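Local coordinates for enoyl-CoA hydratase (Mycobacterium avium, PDB 3OC7), which is a crotonase-family enzyme that probably catalyses the reversible addition of water to the double bond of enoyl-CoA thioesters in fatty acid metabolism, at residues A[218-221]-A[222-225]; A[200-203]-A[204-208]. One frame throughout, in Å; residues are numbered along the deposited sequence.

Overall arrangement
Both contacts are turns within single helices, and the two helices follow each other in the chain: interaction 2 lies on helix 196-208, interaction 1 near the start of the long helix 212-245. Their centres are 20 Å apart and their nearest atoms about 9 Å, so they do not touch. Interaction 2 is a regular helical stretch with straight backbone bonds, whereas at interaction 1 the bonding is weakened and a threonine hydroxyl, two waters and a 1,2-ethanediol meet the carbonyls. What they share is the second subunit, which packs on residues of both. The 1,2-ethanediol, probably from the crystallisation liquor, sits at the subunit interface, bonded to Leu221 O and to Arg229 and Asp233 of the second subunit.

Interaction 1: residues A[218-221]-A[222-225]. With EDO (1,2-ethanediol), chain B.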
loop_
_atom_site.group_PDB
_atom_site.type_symbol
_atom_site.label_atom_id
_atom_site.label_comp_id
_atom_site.label_asym_id
_atom_site.label_seq_id
_atom_site.Cartn_x
_atom_site.Cartn_y
_atom_site.Cartn_z
ATOM N N SER A 218 6.753 17.919 -8.589
ATOM C CA SER A 218 6.434 16.483 -8.718
ATOM C C SER A 218 6.825 15.719 -7.427
ATOM O O SER A 218 6.042 14.884 -6.935
ATOM C CB SER A 218 7.093 15.868 -9.964
ATOM O OG SER A 218 6.664 16.474 -11.196
ATOM N N LYS A 219 8.010 16.005 -6.868
ATOM C CA LYS A 219 8.411 15.449 -5.553
ATOM C C LYS A 219 7.423 15.812 -4.408
ATOM O O LYS A 219 6.992 14.924 -3.632
ATOM C CB LYS A 219 9.844 15.868 -5.185
ATOM C CG LYS A 219 10.294 15.454 -3.771
ATOM C CD LYS A 219 11.809 15.583 -3.503
ATOM C CE LYS A 219 12.105 15.412 -2.011
ATOM N NZ LYS A 219 13.557 15.145 -1.725
ATOM N N ALA A 220 7.065 17.097 -4.292
ATOM C CA ALA A 220 6.178 17.562 -3.215
ATOM C C ALA A 220 4.804 16.842 -3.199
ATOM O O ALA A 220 4.231 16.582 -2.125
ATOM C CB ALA A 220 6.001 19.079 -3.267
ATOM N N LEU A 221 4.289 16.483 -4.378
ATOM C CA LEU A 221 3.030 15.698 -4.412
ATOM C C LEU A 221 3.155 14.362 -3.636
ATOM O O LEU A 221 2.223 13.948 -2.906
ATOM C CB LEU A 221 2.564 15.448 -5.853
ATOM C CG LEU A 221 2.157 16.677 -6.684
ATOM C CD1 LEU A 221 2.218 16.345 -8.166
ATOM C CD2 LEU A 221 0.756 17.165 -6.291
ATOM N N THR A 222 4.326 13.719 -3.768
ATOM C CA THR A 222 4.615 12.403 -3.157
ATOM C C THR A 222 5.047 12.461 -1.680
ATOM O O THR A 222 4.980 11.430 -0.987
ATOM C CB THR A 222 5.661 11.561 -3.983
ATOM O OG1 THR A 222 6.994 12.098 -3.833
ATOM C CG2 THR A 222 5.260 11.484 -5.482
ATOM N N THR A 223 5.458 13.642 -1.193
ATOM C CA THR A 223 5.942 13.793 0.203
ATOM C C THR A 223 4.948 14.412 1.200
ATOM O O THR A 223 5.202 14.372 2.411
ATOM C CB THR A 223 7.238 14.657 0.282
ATOM O OG1 THR A 223 6.959 15.976 -0.218
ATOM C CG2 THR A 223 8.402 14.017 -0.490
ATOM N N ALA A 224 3.833 14.960 0.707
ATOM C CA ALA A 224 2.847 15.648 1.560
ATOM C C ALA A 224 2.344 14.788 2.725
ATOM O O ALA A 224 2.329 15.245 3.882
ATOM C CB ALA A 224 1.668 16.179 0.716
ATOM N N ALA A 225 1.970 13.538 2.436
ATOM C CA ALA A 225 1.471 12.616 3.487
ATOM C C ALA A 225 2.547 12.228 4.519
ATOM O O ALA A 225 2.251 12.083 5.721
ATOM C CB ALA A 225 0.841 11.354 2.873
HETATM C C1 EDO B . -2.543 15.050 -3.141
HETATM O O1 EDO B . -3.697 14.268 -2.808
HETATM C C2 EDO B . -1.383 14.702 -2.218
HETATM O O2 EDO B . -0.266 15.520 -2.598
HETATM O O HOH W 1 4.935 18.237 0.378
HETATM O O HOH W 2 1.523 12.538 -0.463
#
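Thr222 turns its hydroxyl back onto the preceding turn, where OG1 donates to Lys219 O at 2.8 Å, in the carbonyl plane and on a lone pair. A chi1 of 73° puts OG1 between its own backbone N and carbonyl carbon, and leaves CG2 beside Ser218 O. The same Lys219 oxygen takes weak, bent bonds from Thr222 N at 2.9 Å and Thr223 N at 3.2 Å, so three donors crowd one oxygen. Thr223 N also gives a weak bond to Ala220 O. Lys219 runs out fully extended, and its CG passes obliquely by Thr223 CG2 at 4.1 Å. A water bridges Ala220 O and Thr223 OG1; a second links Leu221 O to Ala225 N, taking the place of a direct helical bond. Leu221 O also accepts from O2 of the 1,2-ethanediol at 3.0 Å, and that diol is held in turn by Arg229 and Asp233 of the second subunit. This stretch of helix 212-245 faces two ways: Lys219 NZ reaches inside its own chain to a salt bridge with Asp131 and the carbonyls of Leu109 and Ile104, near the end of helix 86-106, while Leu221 and Thr222 pack on Leu237 and Tyr172 of the second subunit.

Interaction 2: residues A[200-203]-A[204-208]; sequences IDQL and VTDVG
From Ile200 to Val207 the backbone is regular alpha helix, with nearly straight i to i+4 bonds such as Val204 N to Ile200 O (2.9 Å) and Val207 N to Leu203 O (3.0 Å). Thr205 adds a side-chain bond to this ladder: with chi1 at -60°, OG1 lies beside its own N and donates to Asp201 O at 3.0 Å. That carbonyl therefore has two donors, Thr205 N and OG1, arriving from opposite faces of its plane. On the apolar side, Ile200 CG2 and Val204 CG2 lie 4.2 Å apart, and the same Val204 methyl rests against Ile200 O at 3.4 Å. One turn on, Val207 CG2 likewise lies 3.3 Å from Leu203 O. Elsewhere on the helix the Gln202 amide comes up to the Asp206 carboxylate, their planes 47° apart. Asp206 OD1 has a long, weak ion pair with Arg209. The division of side chains is that of an amphipathic helix laid against a sheet: Ile200, Val204 and Val207 touch strand 58-63, Ile200 also reaches strand 111-115, and Ile200 and Leu203 meet Val134 of strand 132-135. Beyond them, Leu203 and Val207 also pack on Thr174 of the second subunit.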
loop_
_atom_site.group_PDB
_atom_site.type_symbol
_atom_site.label_atom_id
_atom_site.label_comp_id
_atom_site.label_asym_id
_atom_site.label_seq_id
_atom_site.Cartn_x
_atom_site.Cartn_y
_atom_site.Cartn_z
ATOM N N ILE A 200 22.579 3.457 -11.312
ATOM C CA ILE A 200 22.627 4.857 -10.848
ATOM C C ILE A 200 22.857 5.834 -12.015
ATOM O O ILE A 200 22.156 6.855 -12.110
ATOM C CB ILE A 200 23.678 5.065 -9.678
ATOM C CG1 ILE A 200 23.272 4.283 -8.401
ATOM C CG2 ILE A 200 23.938 6.558 -9.380
ATOM C CD1 ILE A 200 22.044 4.827 -7.626
ATOM N N ASP A 201 23.805 5.525 -12.915
ATOM C CA ASP A 201 24.084 6.403 -14.065
ATOM C C ASP A 201 22.830 6.605 -14.940
ATOM O O ASP A 201 22.524 7.744 -15.345
ATOM C CB ASP A 201 25.277 5.880 -14.901
ATOM C CG ASP A 201 26.660 6.212 -14.280
ATOM O OD1 ASP A 201 26.750 6.973 -13.293
ATOM O OD2 ASP A 201 27.679 5.698 -14.803
ATOM N N GLN A 202 22.080 5.530 -15.181
ATOM C CA GLN A 202 20.853 5.649 -15.989
ATOM C C GLN A 202 19.753 6.477 -15.299
ATOM O O GLN A 202 19.103 7.313 -15.954
ATOM C CB GLN A 202 20.314 4.282 -16.433
ATOM C CG GLN A 202 19.179 4.384 -17.473
ATOM C CD GLN A 202 19.584 5.153 -18.739
ATOM O OE1 GLN A 202 18.965 6.160 -19.100
ATOM N NE2 GLN A 202 20.630 4.676 -19.411
ATOM N N LEU A 203 19.550 6.243 -13.996
ATOM C CA LEU A 203 18.556 7.008 -13.222
ATOM C C LEU A 203 18.888 8.510 -13.161
ATOM O O LEU A 203 17.985 9.349 -13.306
ATOM C CB LEU A 203 18.328 6.408 -11.804
ATOM C CG LEU A 203 17.646 5.036 -11.692
ATOM C CD1 LEU A 203 17.913 4.383 -10.323
ATOM C CD2 LEU A 203 16.138 5.102 -11.986
ATOM N N VAL A 204 20.158 8.849 -12.945
ATOM C CA VAL A 204 20.616 10.251 -12.932
ATOM C C VAL A 204 20.392 10.957 -14.298
ATOM O O VAL A 204 19.922 12.112 -14.340
ATOM C CB VAL A 204 22.105 10.342 -12.443
ATOM C CG1 VAL A 204 22.741 11.706 -12.770
ATOM C CG2 VAL A 204 22.188 10.035 -10.938
ATOM N N THR A 205 20.691 10.258 -15.397
ATOM C CA THR A 205 20.427 10.748 -16.762
ATOM C C THR A 205 18.930 11.086 -16.960
ATOM O O THR A 205 18.588 12.182 -17.425
ATOM C CB THR A 205 20.949 9.745 -17.843
ATOM O OG1 THR A 205 22.368 9.572 -17.699
ATOM C CG2 THR A 205 20.665 10.257 -19.255
ATOM N N ASP A 206 18.043 10.166 -16.571
ATOM C CA ASP A 206 16.599 10.378 -16.756
ATOM C C ASP A 206 15.994 11.485 -15.855
ATOM O O ASP A 206 15.226 12.332 -16.328
ATOM C CB ASP A 206 15.855 9.033 -16.644
ATOM C CG ASP A 206 16.168 8.083 -17.810
ATOM O OD1 ASP A 206 16.643 8.552 -18.877
ATOM O OD2 ASP A 206 15.940 6.862 -17.668
ATOM N N VAL A 207 16.346 11.489 -14.569
ATOM C CA VAL A 207 15.904 12.562 -13.655
ATOM C C VAL A 207 16.406 13.952 -14.124
ATOM O O VAL A 207 15.660 14.939 -14.111
ATOM C CB VAL A 207 16.297 12.263 -12.165
ATOM C CG1 VAL A 207 15.940 13.428 -11.242
ATOM C CG2 VAL A 207 15.610 10.989 -11.671
ATOM N N GLY A 208 17.659 14.023 -14.569
ATOM C CA GLY A 208 18.256 15.281 -15.049
ATOM C C GLY A 208 17.610 15.944 -16.257
ATOM O O GLY A 208 17.843 17.144 -16.498
#